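Local coordinates for NDP-N-acetyl-D-galactosaminuronic acid dehydrogenase (Methanosarcina mazei Go1, PDB 3G79), which probably oxidises UDP-N-acetyl-mannosamine to UDP-N-acetyl-mannosaminouronate, reducing two molecules of NAD+ to NADH, at residues Arg193-Val199 with Leu218-Ile224; Thr298-Glu302 with Ser320-Arg326; Leu8-Leu12 with Asp203-Thr207; Gly360-Asp366 with Ala422-Tyr427. The contacts are given in a common frame with arbitrary orientation. Residue numbers count along the deposited sequence, not the author numbering.

Contact 1 of 4, residues Arg193-Val199 with Leu218-Ile224; sequences REHDRIV and LTVGQVI
Arg193-Glu194 end helix 188-194; at His195 the chain leaves helical angles and runs extended into strand 197-201. Leu218-Gln222 is a loop that turns at Val220 (phi/psi 109/-49) and leads into strand 223-227. The strands are parallel, with Arg197 beside Val223 and Ile198 beside Ile224, CA atoms 4.7 Å apart in both pairs. Backbone hydrogen bonds run Arg197 N to Gln222 O (2.8 Å, less surely placed), Ile224 N to Arg197 O (2.7 Å) and Val199 N to Ile224 O (2.9 Å). At the helix end, Arg193 O accepts from both Thr219 N and Gly221 N, each at 3.1 Å. Gly221 CA lies 3.1 Å from Glu194 O, and a CB there would clash with the carbonyls of Arg193 and His195. The strands belong to a beta-alpha-beta unit whose connection is helix 204-214; strand 223-227 is the outermost on this flank of the chain's mixed sheet in the NAD-binding domain. Asp196 (chi1 m) swings its carboxylate across, OD2 accepting from Gln222 N at 2.7 Å. On one sheet face Ile198 CD1 packs 3.9 Å from Ile224 CB, and Gly269 and Thr268 of the second subunit pack on these isoleucines. On the other face Val223 touches Val211 of helix 204-214, while Arg197 (chi1 t) leads its guanidinium away to Glu146, Ala179 and Pro180. Val199 CG2 approaches Val223 CG1 at 4.4 Å.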
loop_
_atom_site.group_PDB
_atom_site.type_symbol
_atom_site.label_atom_id
_atom_site.label_comp_id
_atom_site.label_asym_id
_atom_site.label_seq_id
_atom_site.Cartn_x
_atom_site.Cartn_y
_atom_site.Cartn_z
ATOM N N ARG A 193 -4.578 -2.971 26.417
ATOM C CA ARG A 193 -5.963 -3.458 26.511
ATOM C C ARG A 193 -6.730 -3.442 25.191
ATOM O O ARG A 193 -7.527 -4.325 24.954
ATOM C CB ARG A 193 -6.782 -2.604 27.483
ATOM C CG ARG A 193 -6.449 -2.780 28.944
ATOM C CD ARG A 193 -7.123 -1.706 29.832
ATOM N NE ARG A 193 -7.175 -2.153 31.213
ATOM C CZ ARG A 193 -7.107 -1.366 32.281
ATOM N NH1 ARG A 193 -6.972 -0.057 32.136
ATOM N NH2 ARG A 193 -7.190 -1.886 33.501
ATOM N N GLU A 194 -6.535 -2.412 24.366
ATOM C CA GLU A 194 -7.387 -2.214 23.172
ATOM C C GLU A 194 -6.714 -2.654 21.855
ATOM O O GLU A 194 -7.388 -3.055 20.898
ATOM C CB GLU A 194 -7.907 -0.784 23.107
ATOM C CG GLU A 194 -8.745 -0.390 24.362
ATOM C CD GLU A 194 -8.964 1.096 24.572
ATOM O OE1 GLU A 194 -8.540 1.899 23.718
ATOM O OE2 GLU A 194 -9.571 1.481 25.611
ATOM N N HIS A 195 -5.389 -2.621 21.824
ATOM C CA HIS A 195 -4.654 -3.131 20.692
ATOM C C HIS A 195 -4.752 -4.665 20.613
ATOM O O HIS A 195 -4.540 -5.360 21.605
ATOM C CB HIS A 195 -3.193 -2.707 20.817
ATOM C CG HIS A 195 -2.938 -1.252 20.534
ATOM N ND1 HIS A 195 -3.951 -0.317 20.363
ATOM C CD2 HIS A 195 -1.771 -0.573 20.386
ATOM C CE1 HIS A 195 -3.415 0.867 20.111
ATOM N NE2 HIS A 195 -2.098 0.741 20.123
ATOM N N ASP A 196 -5.093 -5.192 19.444
ATOM C CA ASP A 196 -5.006 -6.625 19.200
ATOM C C ASP A 196 -3.598 -7.018 19.513
ATOM O O ASP A 196 -2.697 -6.213 19.368
ATOM C CB ASP A 196 -5.314 -6.961 17.743
ATOM C CG ASP A 196 -6.782 -6.760 17.389
ATOM O OD1 ASP A 196 -7.059 -6.557 16.200
ATOM O OD2 ASP A 196 -7.658 -6.795 18.284
ATOM N N ARG A 197 -3.405 -8.240 19.990
ATOM C CA ARG A 197 -2.128 -8.667 20.548
ATOM C C ARG A 197 -1.648 -9.866 19.750
ATOM O O ARG A 197 -2.311 -10.919 19.727
ATOM C CB ARG A 197 -2.332 -9.028 22.025
ATOM C CG ARG A 197 -1.069 -9.331 22.880
ATOM C CD ARG A 197 -0.220 -8.080 22.977
ATOM N NE ARG A 197 1.103 -8.392 23.475
ATOM C CZ ARG A 197 1.467 -8.368 24.759
ATOM N NH1 ARG A 197 0.603 -8.008 25.683
ATOM N NH2 ARG A 197 2.707 -8.710 25.112
ATOM N N ILE A 198 -0.523 -9.708 19.060
ATOM C CA ILE A 198 0.062 -10.835 18.310
ATOM C C ILE A 198 0.692 -11.820 19.331
ATOM O O ILE A 198 1.485 -11.421 20.214
ATOM C CB ILE A 198 1.161 -10.327 17.376
ATOM C CG1 ILE A 198 0.689 -9.129 16.532
ATOM C CG2 ILE A 198 1.811 -11.438 16.608
ATOM C CD1 ILE A 198 -0.539 -9.310 15.698
ATOM N N VAL A 199 0.323 -13.094 19.248
ATOM C CA VAL A 199 0.880 -14.063 20.202
ATOM C C VAL A 199 1.264 -15.247 19.383
ATOM O O VAL A 199 0.395 -15.865 18.754
ATOM C CB VAL A 199 -0.133 -14.459 21.313
ATOM C CG1 VAL A 199 0.375 -15.637 22.171
ATOM C CG2 VAL A 199 -0.413 -13.273 22.209
ATOM N N LEU A 218 -7.175 -8.343 27.875
ATOM C CA LEU A 218 -7.754 -7.643 26.727
ATOM C C LEU A 218 -9.190 -7.244 27.006
ATOM O O LEU A 218 -9.963 -8.032 27.522
ATOM C CB LEU A 218 -7.717 -8.532 25.482
ATOM C CG LEU A 218 -6.298 -8.824 25.028
ATOM C CD1 LEU A 218 -6.281 -10.008 24.077
ATOM C CD2 LEU A 218 -5.676 -7.599 24.431
ATOM N N THR A 219 -9.536 -6.016 26.662
ATOM C CA THR A 219 -10.900 -5.529 26.796
ATOM C C THR A 219 -11.188 -4.854 25.489
ATOM O O THR A 219 -10.982 -3.667 25.400
ATOM C CB THR A 219 -10.961 -4.339 27.749
ATOM O OG1 THR A 219 -10.390 -3.206 27.089
ATOM C CG2 THR A 219 -10.204 -4.561 29.043
ATOM N N VAL A 220 -11.599 -5.537 24.447
ATOM C CA VAL A 220 -11.744 -4.813 23.176
ATOM C C VAL A 220 -10.690 -5.229 22.209
ATOM O O VAL A 220 -10.993 -5.484 21.044
ATOM C CB VAL A 220 -11.657 -3.275 23.327
ATOM C CG1 VAL A 220 -11.076 -2.630 22.086
ATOM C CG2 VAL A 220 -13.041 -2.675 23.531
ATOM N N GLY A 221 -9.438 -5.241 22.665
ATOM C CA GLY A 221 -8.382 -5.840 21.872
ATOM C C GLY A 221 -8.683 -7.316 21.697
ATOM O O GLY A 221 -9.398 -7.911 22.505
ATOM N N GLN A 222 -8.159 -7.917 20.640
ATOM C CA GLN A 222 -8.249 -9.369 20.506
ATOM C C GLN A 222 -6.873 -9.956 20.247
ATOM O O GLN A 222 -5.993 -9.304 19.661
ATOM C CB GLN A 222 -9.124 -9.775 19.322
ATOM C CG GLN A 222 -10.588 -9.359 19.328
ATOM C CD GLN A 222 -11.378 -10.119 18.246
ATOM O OE1 GLN A 222 -12.250 -10.942 18.567
ATOM N NE2 GLN A 222 -11.031 -9.889 16.973
ATOM N N VAL A 223 -6.717 -11.204 20.656
ATOM C CA VAL A 223 -5.498 -11.961 20.466
ATOM C C VAL A 223 -5.425 -12.459 19.027
ATOM O O VAL A 223 -6.420 -12.909 18.455
ATOM C CB VAL A 223 -5.422 -13.111 21.508
ATOM C CG1 VAL A 223 -4.560 -14.216 21.046
ATOM C CG2 VAL A 223 -4.893 -12.591 22.782
ATOM N N ILE A 224 -4.250 -12.328 18.415
ATOM C CA ILE A 224 -4.041 -12.834 17.045
ATOM C C ILE A 224 -2.999 -13.925 17.165
ATOM O O ILE A 224 -1.816 -13.624 17.376
ATOM C CB ILE A 224 -3.587 -11.741 16.063
ATOM C CG1 ILE A 224 -4.602 -10.587 16.037
ATOM C CG2 ILE A 224 -3.391 -12.343 14.639
ATOM C CD1 ILE A 224 -4.652 -9.816 14.689
#

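Contact 2 of 4, residues Thr298-Glu302 with Ser320-Arg326; sequences TYHLE and SIYVLAR
Residues 298-302 of helix 293-305, in the family's central domain, pack nearly antiparallel on the start of helix 321-345; the local axes approach to 9.8 Å, with 153° between their N-to-C directions. The nearest CA atoms are those of Thr298 and Tyr322, 6.3 Å apart. Polar contacts centre on Ser320, the N-cap: its OG (chi1 t) accepts from Tyr322 N at 3.0 Å and weakly from Val323 N at 3.5 Å, and donates to Glu302 OE2 at 2.6 Å. Glu302 OE2 also makes a van der Waals approach to Val323 CG2 at 3.4 Å. Tyr255 of the second subunit bonds Glu302 OE1, and Gln251 of that subunit bonds Ser320 OG, so the helix start lies at the dimer interface. Apolar packing sets Leu301 CD1 3.7 Å from Tyr322 CE2. Arg326 carries its charge to Asp243 on helix 228-258 and to Asp330. The aliphatic base of this arginine rests on two hydroxyl oxygens, Thr298 OG1 lying 3.9 Å from Arg326 CG and Tyr299 OH 3.4 Å from Arg326 CB.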
loop_
_atom_site.group_PDB
_atom_site.type_symbol
_atom_site.label_atom_id
_atom_site.label_comp_id
_atom_site.label_asym_id
_atom_site.label_seq_id
_atom_site.Cartn_x
_atom_site.Cartn_y
_atom_site.Cartn_z
ATOM N N THR A 298 13.642 -3.609 7.261
ATOM C CA THR A 298 13.594 -4.460 6.092
ATOM C C THR A 298 14.879 -5.226 5.966
ATOM O O THR A 298 14.887 -6.278 5.368
ATOM C CB THR A 298 13.156 -3.785 4.742
ATOM O OG1 THR A 298 14.266 -3.661 3.841
ATOM C CG2 THR A 298 12.483 -2.483 4.914
ATOM N N TYR A 299 15.959 -4.709 6.549
ATOM C CA TYR A 299 17.225 -5.458 6.613
ATOM C C TYR A 299 17.078 -6.658 7.487
ATOM O O TYR A 299 17.653 -7.686 7.169
ATOM C CB TYR A 299 18.446 -4.591 7.011
ATOM C CG TYR A 299 18.580 -3.426 6.060
ATOM C CD1 TYR A 299 18.779 -3.634 4.680
ATOM C CD2 TYR A 299 18.401 -2.120 6.514
ATOM C CE1 TYR A 299 18.866 -2.538 3.788
ATOM C CE2 TYR A 299 18.477 -1.032 5.642
ATOM C CZ TYR A 299 18.703 -1.248 4.282
ATOM O OH TYR A 299 18.731 -0.162 3.459
ATOM N N HIS A 300 16.299 -6.536 8.559
ATOM C CA HIS A 300 15.896 -7.701 9.332
ATOM C C HIS A 300 15.087 -8.783 8.573
ATOM O O HIS A 300 15.350 -9.971 8.772
ATOM C CB HIS A 300 15.196 -7.278 10.601
ATOM C CG HIS A 300 16.039 -6.396 11.456
ATOM N ND1 HIS A 300 15.631 -5.149 11.878
ATOM C CD2 HIS A 300 17.283 -6.577 11.954
ATOM C CE1 HIS A 300 16.585 -4.601 12.607
ATOM N NE2 HIS A 300 17.605 -5.438 12.652
ATOM N N LEU A 301 14.147 -8.384 7.707
ATOM C CA LEU A 301 13.431 -9.343 6.835
ATOM C C LEU A 301 14.399 -10.013 5.884
ATOM O O LEU A 301 14.411 -11.243 5.724
ATOM C CB LEU A 301 12.328 -8.670 5.990
ATOM C CG LEU A 301 10.840 -8.849 6.276
ATOM C CD1 LEU A 301 10.022 -8.681 4.973
ATOM C CD2 LEU A 301 10.570 -10.198 6.866
ATOM N N GLU A 302 15.198 -9.184 5.238
ATOM C CA GLU A 302 16.216 -9.682 4.351
ATOM C C GLU A 302 17.075 -10.710 5.027
ATOM O O GLU A 302 17.139 -11.813 4.522
ATOM C CB GLU A 302 17.042 -8.554 3.750
ATOM C CG GLU A 302 16.211 -7.550 3.026
ATOM C CD GLU A 302 15.271 -8.124 1.909
ATOM O OE1 GLU A 302 15.452 -9.253 1.414
ATOM O OE2 GLU A 302 14.346 -7.406 1.503
ATOM N N SER A 320 14.880 -6.978 -3.954
ATOM C CA SER A 320 13.723 -7.023 -3.129
ATOM C C SER A 320 13.102 -5.684 -3.316
ATOM O O SER A 320 13.790 -4.641 -3.267
ATOM C CB SER A 320 14.173 -7.160 -1.699
ATOM O OG SER A 320 13.151 -6.852 -0.769
ATOM N N ILE A 321 11.796 -5.693 -3.530
ATOM C CA ILE A 321 11.023 -4.461 -3.474
ATOM C C ILE A 321 11.327 -3.649 -2.218
ATOM O O ILE A 321 11.354 -2.431 -2.259
ATOM C CB ILE A 321 9.510 -4.747 -3.540
ATOM C CG1 ILE A 321 9.152 -5.248 -4.933
ATOM C CG2 ILE A 321 8.727 -3.505 -3.268
ATOM C CD1 ILE A 321 7.854 -5.951 -4.961
ATOM N N TYR A 322 11.556 -4.296 -1.099
ATOM C CA TYR A 322 11.654 -3.500 0.133
ATOM C C TYR A 322 12.991 -2.810 0.134
ATOM O O TYR A 322 13.087 -1.646 0.505
ATOM C CB TYR A 322 11.476 -4.364 1.384
ATOM C CG TYR A 322 10.367 -5.379 1.262
ATOM C CD1 TYR A 322 9.062 -4.999 0.855
ATOM C CD2 TYR A 322 10.595 -6.707 1.583
ATOM C CE1 TYR A 322 8.013 -5.937 0.765
ATOM C CE2 TYR A 322 9.559 -7.656 1.494
ATOM C CZ TYR A 322 8.272 -7.265 1.086
ATOM O OH TYR A 322 7.286 -8.230 1.024
ATOM N N VAL A 323 14.017 -3.513 -0.345
ATOM C CA VAL A 323 15.388 -2.983 -0.363
ATOM C C VAL A 323 15.400 -1.701 -1.198
ATOM O O VAL A 323 16.030 -0.709 -0.819
ATOM C CB VAL A 323 16.372 -4.045 -0.882
ATOM C CG1 VAL A 323 17.767 -3.433 -1.264
ATOM C CG2 VAL A 323 16.515 -5.179 0.139
ATOM N N LEU A 324 14.626 -1.695 -2.289
ATOM C CA LEU A 324 14.570 -0.550 -3.144
ATOM C C LEU A 324 13.597 0.503 -2.659
ATOM O O LEU A 324 13.741 1.690 -2.982
ATOM C CB LEU A 324 14.413 -0.979 -4.595
ATOM C CG LEU A 324 13.311 -0.400 -5.462
ATOM C CD1 LEU A 324 13.794 0.013 -6.864
ATOM C CD2 LEU A 324 12.310 -1.511 -5.539
ATOM N N ALA A 325 12.670 0.128 -1.796
ATOM C CA ALA A 325 11.995 1.166 -0.985
ATOM C C ALA A 325 12.968 1.944 -0.070
ATOM O O ALA A 325 12.906 3.186 0.028
ATOM C CB ALA A 325 10.901 0.577 -0.162
ATOM N N ARG A 326 13.850 1.221 0.614
ATOM C CA ARG A 326 14.840 1.886 1.474
ATOM C C ARG A 326 15.679 2.908 0.683
ATOM O O ARG A 326 16.046 3.959 1.213
ATOM C CB ARG A 326 15.748 0.864 2.183
ATOM C CG ARG A 326 15.106 0.106 3.369
ATOM C CD ARG A 326 14.414 1.038 4.388
ATOM N NE ARG A 326 15.209 2.233 4.618
ATOM C CZ ARG A 326 14.725 3.438 4.838
ATOM N NH1 ARG A 326 13.412 3.690 4.911
ATOM N NH2 ARG A 326 15.572 4.413 5.027
#

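Contact 3 of 4, residues Leu8-Leu12 with Asp203-Thr207; sequences LEKLL and DEAST
One turn of the N-terminal helix 7-15 sits against the first turn of helix 204-214, with no hydrogen bond between them. Residues 8-12 are helical, Leu12 N bonding to Leu8 O at 2.8 Å; opposite, Asp203 is the N-cap of Glu204-Thr207. The nearest backbones are those of Glu9 and Ala205, CA atoms 6.2 Å apart. Leu8 (chi1 t, chi2 p) points its CB toward the other helix and brings CD2 over the cap, 3.9 Å from Ala205 CB, 3.9 Å from Ser206 OG and 4.0 Å from Asp203 OD2. Asp203 OD2 accepts from Ser206 N at 3.2 Å and from Ser206 OG at 2.5 Å, so the leucine methyl packs over a closed polar pair. Glu9 follows with its aliphatic part, CG lying 4.1 Å from Ala205 CB, while its OE1 turns back to Ser6 N. One turn on, Leu12 CD2 reaches Ala205 O at 4.2 Å and Ala205 CB at 4.5 Å. The contact applies the N-terminal helix to the crossover helix that links strands 197-201 and 223-227; Thr207 ties the start of that helix to Gly201 and Met226 on those strands, and Ser206 OG bonds Leu176 N on strand 175-178.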
loop_
_atom_site.group_PDB
_atom_site.type_symbol
_atom_site.label_atom_id
_atom_site.label_comp_id
_atom_site.label_asym_id
_atom_site.label_seq_id
_atom_site.Cartn_x
_atom_site.Cartn_y
_atom_site.Cartn_z
ATOM N N LEU A 8 4.466 -32.102 26.192
ATOM C CA LEU A 8 4.170 -30.728 26.659
ATOM C C LEU A 8 2.684 -30.512 27.012
ATOM O O LEU A 8 2.359 -29.999 28.105
ATOM C CB LEU A 8 4.653 -29.684 25.647
ATOM C CG LEU A 8 4.334 -28.211 25.947
ATOM C CD1 LEU A 8 4.864 -27.790 27.328
ATOM C CD2 LEU A 8 4.880 -27.288 24.853
ATOM N N GLU A 9 1.803 -30.918 26.094
ATOM C CA GLU A 9 0.359 -30.869 26.279
ATOM C C GLU A 9 -0.072 -31.469 27.623
ATOM O O GLU A 9 -0.947 -30.907 28.295
ATOM C CB GLU A 9 -0.357 -31.570 25.114
ATOM C CG GLU A 9 -0.289 -30.842 23.764
ATOM C CD GLU A 9 -0.601 -31.754 22.548
ATOM O OE1 GLU A 9 -0.675 -33.000 22.711
ATOM O OE2 GLU A 9 -0.773 -31.209 21.425
ATOM N N LYS A 10 0.542 -32.604 27.982
ATOM C CA LYS A 10 0.255 -33.349 29.232
ATOM C C LYS A 10 0.683 -32.552 30.471
ATOM O O LYS A 10 -0.112 -32.366 31.411
ATOM C CB LYS A 10 0.983 -34.696 29.284
ATOM C CG LYS A 10 0.542 -35.768 28.316
ATOM C CD LYS A 10 1.595 -36.894 28.286
ATOM C CE LYS A 10 1.051 -38.214 27.708
ATOM N NZ LYS A 10 0.349 -38.037 26.404
ATOM N N LEU A 11 1.942 -32.098 30.456
ATOM C CA LEU A 11 2.480 -31.260 31.505
ATOM C C LEU A 11 1.611 -30.062 31.697
ATOM O O LEU A 11 1.352 -29.677 32.809
ATOM C CB LEU A 11 3.852 -30.750 31.120
ATOM C CG LEU A 11 4.979 -31.737 31.213
ATOM C CD1 LEU A 11 6.153 -31.209 30.442
ATOM C CD2 LEU A 11 5.260 -31.834 32.692
ATOM N N LEU A 12 1.202 -29.457 30.590
ATOM C CA LEU A 12 0.323 -28.316 30.633
ATOM C C LEU A 12 -1.049 -28.666 31.214
ATOM O O LEU A 12 -1.509 -27.973 32.110
ATOM C CB LEU A 12 0.222 -27.648 29.260
ATOM C CG LEU A 12 1.017 -26.399 28.844
ATOM C CD1 LEU A 12 2.183 -26.029 29.754
ATOM C CD2 LEU A 12 1.476 -26.586 27.399
ATOM N N ASP A 203 5.126 -23.839 18.879
ATOM C CA ASP A 203 4.281 -24.944 18.457
ATOM C C ASP A 203 2.903 -24.578 18.936
ATOM O O ASP A 203 2.762 -23.607 19.702
ATOM C CB ASP A 203 4.704 -26.293 19.051
ATOM C CG ASP A 203 5.203 -26.197 20.491
ATOM O OD1 ASP A 203 6.074 -27.012 20.818
ATOM O OD2 ASP A 203 4.733 -25.361 21.306
ATOM N N GLU A 204 1.895 -25.326 18.489
ATOM C CA GLU A 204 0.500 -25.017 18.786
ATOM C C GLU A 204 0.208 -25.063 20.279
ATOM O O GLU A 204 -0.565 -24.253 20.783
ATOM C CB GLU A 204 -0.456 -25.929 18.012
ATOM C CG GLU A 204 0.033 -26.270 16.582
ATOM C CD GLU A 204 -0.549 -25.393 15.455
ATOM O OE1 GLU A 204 0.147 -25.261 14.419
ATOM O OE2 GLU A 204 -1.685 -24.877 15.570
ATOM N N ALA A 205 0.870 -25.957 20.993
ATOM C CA ALA A 205 0.696 -26.062 22.434
ATOM C C ALA A 205 1.087 -24.778 23.175
ATOM O O ALA A 205 0.358 -24.348 24.086
ATOM C CB ALA A 205 1.465 -27.260 22.981
ATOM N N SER A 206 2.218 -24.172 22.796
ATOM C CA SER A 206 2.721 -22.926 23.462
ATOM C C SER A 206 1.888 -21.718 23.070
ATOM O O SER A 206 1.605 -20.853 23.888
ATOM C CB SER A 206 4.181 -22.633 23.081
ATOM O OG SER A 206 5.020 -23.757 23.265
ATOM N N THR A 207 1.509 -21.659 21.796
ATOM C CA THR A 207 0.522 -20.690 21.322
ATOM C C THR A 207 -0.750 -20.694 22.154
ATOM O O THR A 207 -1.203 -19.639 22.571
ATOM C CB THR A 207 0.156 -20.923 19.825
ATOM O OG1 THR A 207 1.289 -20.656 18.989
ATOM C CG2 THR A 207 -0.899 -20.004 19.388
#

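Contact 4 of 4, residues Gly360-Asp366 with Ala422-Tyr427; sequences GWAFIKD and AGHSAY
The His424 imidazole (chi1 m) lies in the curve of loop 360-366, its edge facing Ala362 CB, 4.1 Å from NE2, and Ile364 O, 3.4 Å from CE1. Neither segment is a strand here: Gly360-Asp366 follows strand 355-359, and Ala422-Tyr427 follows its parallel neighbour 417-420 and enters a short, weakly bonded helix. These adjacent strands lead to opposite sides of the Rossmann-like sheet of the UDP-binding domain, so the loops meet at its topological switch point, where such folds commonly bind nucleotides. Gly360 has phi/psi 116/114; its CA sits 3.8 Å from Ala422 CB, and a CB on it would strike Ala422 N. Lys365 CG packs 3.3 Å from Gly423 O. The Asp366 carboxylate takes Ser425 N on OD2 at 3.1 Å and Ser425 OG on OD1 at 3.0 Å, OD2 being shared with Tyr395. Asp366 N donates to His424 ND1 at 2.7 Å. Because ND1 accepts while NE2 bonds the carboxylate of Asp393, the imidazole most simply carries its proton on NE2.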
loop_
_atom_site.group_PDB
_atom_site.type_symbol
_atom_site.label_atom_id
_atom_site.label_comp_id
_atom_site.label_asym_id
_atom_site.label_seq_id
_atom_site.Cartn_x
_atom_site.Cartn_y
_atom_site.Cartn_z
ATOM N N GLY A 360 13.554 22.906 10.929
ATOM C CA GLY A 360 13.105 21.559 11.250
ATOM C C GLY A 360 14.207 20.529 11.298
ATOM O O GLY A 360 14.843 20.220 10.268
ATOM N N TRP A 361 14.429 20.008 12.508
ATOM C CA TRP A 361 15.408 18.967 12.754
ATOM C C TRP A 361 14.744 17.648 13.173
ATOM O O TRP A 361 15.164 16.591 12.715
ATOM C CB TRP A 361 16.399 19.434 13.810
ATOM C CG TRP A 361 17.496 18.467 14.067
ATOM C CD1 TRP A 361 17.606 17.648 15.123
ATOM C CD2 TRP A 361 18.655 18.233 13.251
ATOM N NE1 TRP A 361 18.765 16.925 15.047
ATOM C CE2 TRP A 361 19.430 17.268 13.903
ATOM C CE3 TRP A 361 19.121 18.772 12.053
ATOM C CZ2 TRP A 361 20.630 16.799 13.386
ATOM C CZ3 TRP A 361 20.308 18.320 11.550
ATOM C CH2 TRP A 361 21.058 17.348 12.213
ATOM N N ALA A 362 13.726 17.679 14.043
ATOM C CA ALA A 362 12.891 16.483 14.225
ATOM C C ALA A 362 12.190 16.160 12.906
ATOM O O ALA A 362 12.213 16.972 12.000
ATOM C CB ALA A 362 11.898 16.688 15.298
ATOM N N PHE A 363 11.575 14.995 12.767
ATOM C CA PHE A 363 10.939 14.683 11.462
ATOM C C PHE A 363 9.421 14.488 11.512
ATOM O O PHE A 363 8.797 14.397 10.456
ATOM C CB PHE A 363 11.635 13.513 10.741
ATOM C CG PHE A 363 11.769 12.292 11.589
ATOM C CD1 PHE A 363 10.807 11.280 11.521
ATOM C CD2 PHE A 363 12.835 12.165 12.480
ATOM C CE1 PHE A 363 10.914 10.139 12.326
ATOM C CE2 PHE A 363 12.960 11.052 13.316
ATOM C CZ PHE A 363 12.010 10.026 13.244
ATOM N N ILE A 364 8.842 14.457 12.722
ATOM C CA ILE A 364 7.367 14.466 12.912
ATOM C C ILE A 364 6.832 15.823 13.352
ATOM O O ILE A 364 7.401 16.453 14.228
ATOM C CB ILE A 364 6.818 13.396 13.940
ATOM C CG1 ILE A 364 7.647 12.108 13.957
ATOM C CG2 ILE A 364 5.342 13.093 13.643
ATOM C CD1 ILE A 364 8.691 12.131 15.014
ATOM N N LYS A 365 5.706 16.217 12.761
ATOM C CA LYS A 365 5.024 17.468 13.050
ATOM C C LYS A 365 4.951 17.699 14.545
ATOM O O LYS A 365 4.118 17.112 15.202
ATOM C CB LYS A 365 3.611 17.448 12.451
ATOM C CG LYS A 365 2.754 18.680 12.741
ATOM C CD LYS A 365 1.440 18.604 11.963
ATOM C CE LYS A 365 0.599 19.902 12.048
ATOM N NZ LYS A 365 -0.626 19.879 11.135
ATOM N N ASP A 366 5.858 18.518 15.070
ATOM C CA ASP A 366 5.886 18.932 16.496
ATOM C C ASP A 366 6.458 17.936 17.504
ATOM O O ASP A 366 6.035 17.901 18.652
ATOM C CB ASP A 366 4.524 19.471 16.936
ATOM C CG ASP A 366 4.170 20.765 16.230
ATOM O OD1 ASP A 366 2.993 20.935 15.854
ATOM O OD2 ASP A 366 5.077 21.613 16.031
ATOM N N ALA A 422 10.722 19.561 8.673
ATOM C CA ALA A 422 9.735 19.024 9.594
ATOM C C ALA A 422 8.476 19.797 9.351
ATOM O O ALA A 422 8.532 20.988 9.085
ATOM C CB ALA A 422 10.181 19.219 10.987
ATOM N N GLY A 423 7.328 19.147 9.425
ATOM C CA GLY A 423 6.066 19.870 9.319
ATOM C C GLY A 423 5.563 20.591 10.575
ATOM O O GLY A 423 4.350 20.798 10.712
ATOM N N HIS A 424 6.472 21.018 11.466
ATOM C CA HIS A 424 6.091 21.743 12.689
ATOM C C HIS A 424 5.076 22.828 12.413
ATOM O O HIS A 424 5.039 23.376 11.306
ATOM C CB HIS A 424 7.306 22.356 13.343
ATOM C CG HIS A 424 8.277 21.345 13.837
ATOM N ND1 HIS A 424 7.888 20.093 14.272
ATOM C CD2 HIS A 424 9.619 21.393 13.974
ATOM C CE1 HIS A 424 8.955 19.409 14.633
ATOM N NE2 HIS A 424 10.018 20.181 14.476
ATOM N N SER A 425 4.249 23.148 13.408
ATOM C CA SER A 425 3.178 24.120 13.195
ATOM C C SER A 425 3.725 25.539 13.022
ATOM O O SER A 425 3.161 26.351 12.241
ATOM C CB SER A 425 2.126 24.033 14.306
ATOM O OG SER A 425 1.336 22.852 14.174
ATOM N N ALA A 426 4.835 25.825 13.712
ATOM C CA ALA A 426 5.546 27.092 13.560
ATOM C C ALA A 426 5.834 27.402 12.083
ATOM O O ALA A 426 5.805 28.573 11.657
ATOM C CB ALA A 426 6.833 27.068 14.350
ATOM N N TYR A 427 6.078 26.353 11.304
ATOM C CA TYR A 427 6.421 26.526 9.908
ATOM C C TYR A 427 5.184 26.702 9.041
ATOM O O TYR A 427 5.254 27.321 7.986
ATOM C CB TYR A 427 7.321 25.384 9.419
ATOM C CG TYR A 427 8.546 25.155 10.295
ATOM C CD1 TYR A 427 9.066 26.182 11.090
ATOM C CD2 TYR A 427 9.175 23.929 10.328
ATOM C CE1 TYR A 427 10.155 25.982 11.876
ATOM C CE2 TYR A 427 10.291 23.726 11.104
ATOM C CZ TYR A 427 10.770 24.755 11.876
ATOM O OH TYR A 427 11.883 24.550 12.653
#

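Overall arrangement
Contacts 1 and 3 share one beta-alpha-beta unit of the NAD-binding domain: contact 1 pairs its two strands, contact 3 covers the start of the helix between them, and their centres are 21 Å apart. Contact 2 lies in the central helical region, its centre 28 Å from that of contact 1 and 27 Å from that of contact 4; both contact 1 and contact 2 touch the second subunit. Contact 4 sits in the UDP-binding domain, 50 Å from contact 3 between centres and across the chain's centre from it. In relatives the substrate and cofactor meet in the cleft between the two terminal domains; none of the four contacts includes a bound ligand.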